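PDB 6C62: 1-carboxybiuret hydrolase subunit AtzE from Pseudomonas sp., which hydrolyses 1-carboxybiuret to urea-1,3-dicarboxylate and ammonia, a step in the degradation of atrazine. Local coordinates for residues Arg273-Val278 / Met424-Gln429; Ala280-Ala285 / Gln448-Ala453. All blocks are in the same frame, centred on the assembly; numbering follows the deposited sequence.

Interaction 1. Residues Arg273-Val278 / Met424-Gln429; sequences RAAVDV and MPIGVQ
A275 and I426 make the close touch here: the methyl of the alanine, on the helix, meets the CG2 branch of the isoleucine, on the strand, with A275 CB 3.6 Å from I426 CG2. The isoleucine torsion decides which branch does this. CG1 lies opposite the backbone N (chi1 -157°), leaving CG2 in the slot between N and the carbonyl carbon, and it is this short branch that faces the helix. The longer arm is turned off to the side, I426 CG1 staying 5.6 Å from A275 CB, and the touch is methyl to methyl.

One residue on along the helix and two along the strand, V276 approaches V428. The backbones are near, V276 CA standing 6.3 Å from V428 CA, yet the side chains meet loosely: V276 CG2 is 4.4 Å from V428 CG2. V428 was modelled in two conformers, so this looser touch holds for one of them and should carry less weight. G427 lies between I426 and V428, which both point toward the helix; a CB on it would point the other way. All four touching residues are buried and apolar, and the contact is pure hydrophobic packing.

Around it, helix 270-283 lies against one face of the large mixed sheet of this amidase. Strand 426-432 runs between strands 411-416 and 366-370, bonded through I426 and V428 to T416 and A414, and through G427 and Q429 to A371 and A369. The helix spreads over these neighbours too: A275 touches T416, V276 rests on I368 and P370, and A272 and A279 of the same helix reach I426 and V428.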
loop_
_atom_site.group_PDB
_atom_site.type_symbol
_atom_site.label_atom_id
_atom_site.label_comp_id
_atom_site.label_asym_id
_atom_site.label_seq_id
_atom_site.Cartn_x
_atom_site.Cartn_y
_atom_site.Cartn_z
ATOM N N ARG A 273 1.729 35.107 9.350
ATOM C CA ARG A 273 1.740 35.873 8.070
ATOM C C ARG A 273 2.933 36.833 7.951
ATOM O O ARG A 273 3.527 36.947 6.894
ATOM C CB ARG A 273 0.435 36.633 7.870
ATOM C CG ARG A 273 -0.775 35.770 7.681
ATOM C CD ARG A 273 -2.035 36.625 7.802
ATOM N NE ARG A 273 -3.183 35.791 7.559
ATOM C CZ ARG A 273 -4.395 36.201 7.152
ATOM N NH1 ARG A 273 -4.701 37.491 7.061
ATOM N NH2 ARG A 273 -5.332 35.303 6.868
ATOM N N ALA A 274 3.301 37.484 9.048
ATOM C CA ALA A 274 4.445 38.419 9.034
ATOM C C ALA A 274 5.760 37.687 8.864
ATOM O O ALA A 274 6.672 38.162 8.217
ATOM C CB ALA A 274 4.477 39.251 10.309
ATOM N N ALA A 275 5.876 36.512 9.490
ATOM C CA ALA A 275 7.048 35.714 9.290
ATOM C C ALA A 275 7.190 35.301 7.802
ATOM O O ALA A 275 8.269 35.373 7.225
ATOM C CB ALA A 275 7.011 34.493 10.199
ATOM N N VAL A 276 6.092 34.858 7.184
ATOM C CA VAL A 276 6.172 34.440 5.783
ATOM C C VAL A 276 6.567 35.641 4.906
ATOM O O VAL A 276 7.439 35.536 4.026
ATOM C CB VAL A 276 4.850 33.803 5.303
ATOM C CG1 VAL A 276 4.768 33.731 3.750
ATOM C CG2 VAL A 276 4.705 32.425 5.912
ATOM N N ASP A 277 5.923 36.776 5.165
ATOM C CA ASP A 277 6.204 38.026 4.408
ATOM C C ASP A 277 7.653 38.422 4.451
ATOM O O ASP A 277 8.236 38.711 3.405
ATOM C CB ASP A 277 5.384 39.160 4.973
ATOM C CG ASP A 277 3.916 39.061 4.559
ATOM O OD1 ASP A 277 3.595 38.270 3.632
ATOM O OD2 ASP A 277 3.074 39.775 5.166
ATOM N N VAL A 278 8.270 38.399 5.631
ATOM C CA VAL A 278 9.690 38.774 5.699
ATOM C C VAL A 278 10.583 37.745 5.073
ATOM O O VAL A 278 11.568 38.111 4.409
ATOM C CB VAL A 278 10.203 39.099 7.131
ATOM C CG1 VAL A 278 11.695 39.397 7.094
ATOM C CG2 VAL A 278 9.431 40.294 7.676
ATOM N N MET A 424 8.028 35.749 21.235
ATOM C CA MET A 424 8.052 34.294 20.953
ATOM C C MET A 424 8.354 34.026 19.483
ATOM O O MET A 424 7.975 34.818 18.591
ATOM C CB MET A 424 6.748 33.621 21.378
ATOM C CG MET A 424 6.472 33.617 22.878
ATOM S SD MET A 424 7.718 32.736 23.830
ATOM C CE MET A 424 7.327 31.016 23.502
ATOM N N PRO A 425 9.054 32.916 19.200
ATOM C CA PRO A 425 9.364 32.662 17.789
ATOM C C PRO A 425 8.192 31.992 17.004
ATOM O O PRO A 425 7.213 31.525 17.583
ATOM C CB PRO A 425 10.565 31.719 17.866
ATOM C CG PRO A 425 10.300 30.934 19.082
ATOM C CD PRO A 425 9.610 31.884 20.077
ATOM N N ILE A 426 8.349 31.970 15.693
ATOM C CA ILE A 426 7.486 31.208 14.813
ATOM C C ILE A 426 8.288 30.809 13.595
ATOM O O ILE A 426 9.145 31.542 13.138
ATOM C CB ILE A 426 6.179 31.967 14.511
ATOM C CG1 ILE A 426 5.079 31.014 14.104
ATOM C CG2 ILE A 426 6.420 33.026 13.469
ATOM C CD1 ILE A 426 3.707 31.654 14.116
ATOM N N GLY A 427 8.083 29.588 13.110
ATOM C CA GLY A 427 8.892 29.063 12.046
ATOM C C GLY A 427 8.279 29.266 10.674
ATOM O O GLY A 427 7.041 29.437 10.542
ATOM N N VAL A 428 9.150 29.215 9.660
ATOM C CA VAL A 428 8.717 29.197 8.280
ATOM C C VAL A 428 9.122 27.877 7.628
ATOM O O VAL A 428 10.282 27.451 7.749
ATOM C CB VAL A 428 9.319 30.418 7.524
ATOM C CG1 VAL A 428 10.803 30.295 7.338
ATOM C CG2 VAL A 428 8.715 30.543 6.157
ATOM N N GLN A 429 8.189 27.263 6.892
ATOM C CA GLN A 429 8.481 26.071 6.079
ATOM C C GLN A 429 9.039 26.506 4.715
ATOM O O GLN A 429 8.406 27.306 3.998
ATOM C CB GLN A 429 7.214 25.251 5.825
ATOM C CG GLN A 429 6.520 24.707 7.060
ATOM C CD GLN A 429 5.379 23.761 6.717
ATOM O OE1 GLN A 429 5.614 22.561 6.504
ATOM N NE2 GLN A 429 4.129 24.266 6.702
#

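Interaction 2. Residues Ala280-Ala285 / Gln448-Ala453; sequences ALTLGA and QDTGIA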
loop_
_atom_site.group_PDB
_atom_site.type_symbol
_atom_site.label_atom_id
_atom_site.label_comp_id
_atom_site.label_asym_id
_atom_site.label_seq_id
_atom_site.Cartn_x
_atom_site.Cartn_y
_atom_site.Cartn_z
ATOM N N ALA A 280 9.739 35.754 2.540
ATOM C CA ALA A 280 9.454 35.967 1.092
ATOM C C ALA A 280 10.250 37.137 0.485
ATOM O O ALA A 280 10.895 36.989 -0.567
ATOM C CB ALA A 280 7.949 36.198 0.899
ATOM N N LEU A 281 10.214 38.279 1.173
ATOM C CA LEU A 281 11.025 39.461 0.785
ATOM C C LEU A 281 12.506 39.135 0.703
ATOM O O LEU A 281 13.160 39.438 -0.304
ATOM C CB LEU A 281 10.811 40.628 1.756
ATOM C CG LEU A 281 11.472 42.000 1.495
ATOM C CD1 LEU A 281 11.346 42.445 0.046
ATOM C CD2 LEU A 281 10.858 43.009 2.465
ATOM N N THR A 282 13.032 38.470 1.726
ATOM C CA THR A 282 14.444 38.102 1.729
ATOM C C THR A 282 14.812 37.150 0.612
ATOM O O THR A 282 15.893 37.265 0.050
ATOM C CB THR A 282 14.811 37.406 3.044
ATOM O OG1 THR A 282 14.265 38.158 4.129
ATOM C CG2 THR A 282 16.324 37.258 3.184
ATOM N N LEU A 283 13.921 36.193 0.308
ATOM C CA LEU A 283 14.146 35.212 -0.748
ATOM C C LEU A 283 13.715 35.640 -2.143
ATOM O O LEU A 283 13.852 34.868 -3.076
ATOM C CB LEU A 283 13.445 33.866 -0.401
ATOM C CG LEU A 283 14.016 33.215 0.880
ATOM C CD1 LEU A 283 13.151 32.060 1.323
ATOM C CD2 LEU A 283 15.421 32.704 0.685
ATOM N N GLY A 284 13.185 36.849 -2.292
ATOM C CA GLY A 284 12.720 37.335 -3.597
ATOM C C GLY A 284 11.502 36.617 -4.145
ATOM O O GLY A 284 11.323 36.528 -5.340
ATOM N N ALA A 285 10.647 36.106 -3.262
ATOM C CA ALA A 285 9.413 35.447 -3.676
ATOM C C ALA A 285 8.307 36.449 -3.610
ATOM O O ALA A 285 8.103 37.056 -2.561
ATOM C CB ALA A 285 9.062 34.303 -2.749
ATOM N N GLN A 448 19.536 32.555 7.050
ATOM C CA GLN A 448 20.465 32.641 8.149
ATOM C C GLN A 448 21.502 33.758 7.960
ATOM O O GLN A 448 21.772 34.509 8.903
ATOM C CB GLN A 448 21.198 31.308 8.381
ATOM C CG GLN A 448 21.918 31.262 9.737
ATOM C CD GLN A 448 22.554 29.919 9.975
ATOM O OE1 GLN A 448 21.981 29.035 10.587
ATOM N NE2 GLN A 448 23.744 29.763 9.454
ATOM N N ASP A 449 22.044 33.856 6.762
ATOM C CA ASP A 449 23.081 34.875 6.437
ATOM C C ASP A 449 22.582 36.309 6.604
ATOM O O ASP A 449 23.325 37.147 7.039
ATOM C CB ASP A 449 23.597 34.716 5.013
ATOM C CG ASP A 449 24.517 33.477 4.834
ATOM O OD1 ASP A 449 24.927 32.774 5.814
ATOM O OD2 ASP A 449 24.820 33.188 3.663
ATOM N N THR A 450 21.327 36.570 6.264
ATOM C CA THR A 450 20.768 37.888 6.391
ATOM C C THR A 450 20.275 38.167 7.794
ATOM O O THR A 450 19.851 39.255 8.068
ATOM C CB THR A 450 19.619 38.097 5.410
ATOM O OG1 THR A 450 18.515 37.251 5.784
ATOM C CG2 THR A 450 20.083 37.796 3.965
ATOM N N GLY A 451 20.274 37.194 8.697
ATOM C CA GLY A 451 19.870 37.470 10.084
ATOM C C GLY A 451 18.389 37.311 10.351
ATOM O O GLY A 451 17.968 37.423 11.506
ATOM N N ILE A 452 17.603 36.988 9.314
ATOM C CA ILE A 452 16.162 36.770 9.418
ATOM C C ILE A 452 15.798 35.482 10.188
ATOM O O ILE A 452 14.851 35.471 10.963
ATOM C CB ILE A 452 15.519 36.703 8.025
ATOM C CG1 ILE A 452 15.639 38.077 7.307
ATOM C CG2 ILE A 452 14.051 36.283 8.103
ATOM C CD1 ILE A 452 15.037 39.236 8.089
ATOM N N ALA A 453 16.523 34.405 9.912
ATOM C CA ALA A 453 16.391 33.136 10.634
ATOM C C ALA A 453 17.545 32.979 11.593
ATOM O O ALA A 453 18.716 32.990 11.164
ATOM C CB ALA A 453 16.333 31.960 9.654
#
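With chi1 at -46°, T282 sends its methyl CG2 out opposite the backbone N and keeps OG1 back beside that N, where the hydroxyl hydrogen-bonds V278 O one turn earlier. T450, at chi1 67°, holds OG1 between its N and carbonyl carbon; there it bonds L447 O and also meets T282. The two threonines meet end-on, T282 CG2 lying 3.4 Å from T450 OG1 and 3.9 Å from T450 CG2. This is packing of a methyl on a hydroxyl already engaged by its own helix. I452 comes differently: it runs alongside T282, the two chains pointing opposite ways, and the flank of its chain meets the hydroxyl, I452 CG1 being 3.5 Å from T282 OG1. Cutting T282 back to an alanine is likely to leave V278 O without its hydroxyl mate and a gap facing T450 and I452. L447 also packs on T282, and L283 carries the packing on to V446 and L447.

At the first helix end the long bond of a Schellman motif runs from A285 N to A280 O, 2.8 Å. Near the second, G451 N bonds Q448 O; separately, A453 pairs with L447 through the backbone. The arrangement is surface packing between the C-terminal ends of helices 270-283 and 437-449, each closing in a Schellman motif with a glycine, G284 or G451, at positive phi.

Overall arrangement
Helix 270-283 serves both contacts: interaction 1 uses its middle, packed on strand 426-432, and interaction 2 its C-terminal end, beside the end of helix 437-449. That strand and helix follow one another in the chain, so the segments alternate in sequence, 273-278, 280-285, 424-429, 448-453. The centres lie about 11 Å apart, the first buried about 17 Å from the chain centre, the second at the surface about 22 Å out. The two meet where V278, in the conformer given, packs on I452, V278 CG1 lying 3.5 Å from I452 CD1. Together they join helix 270-283 to the sheet and to the C-terminal region, away from the annotated active-site residues.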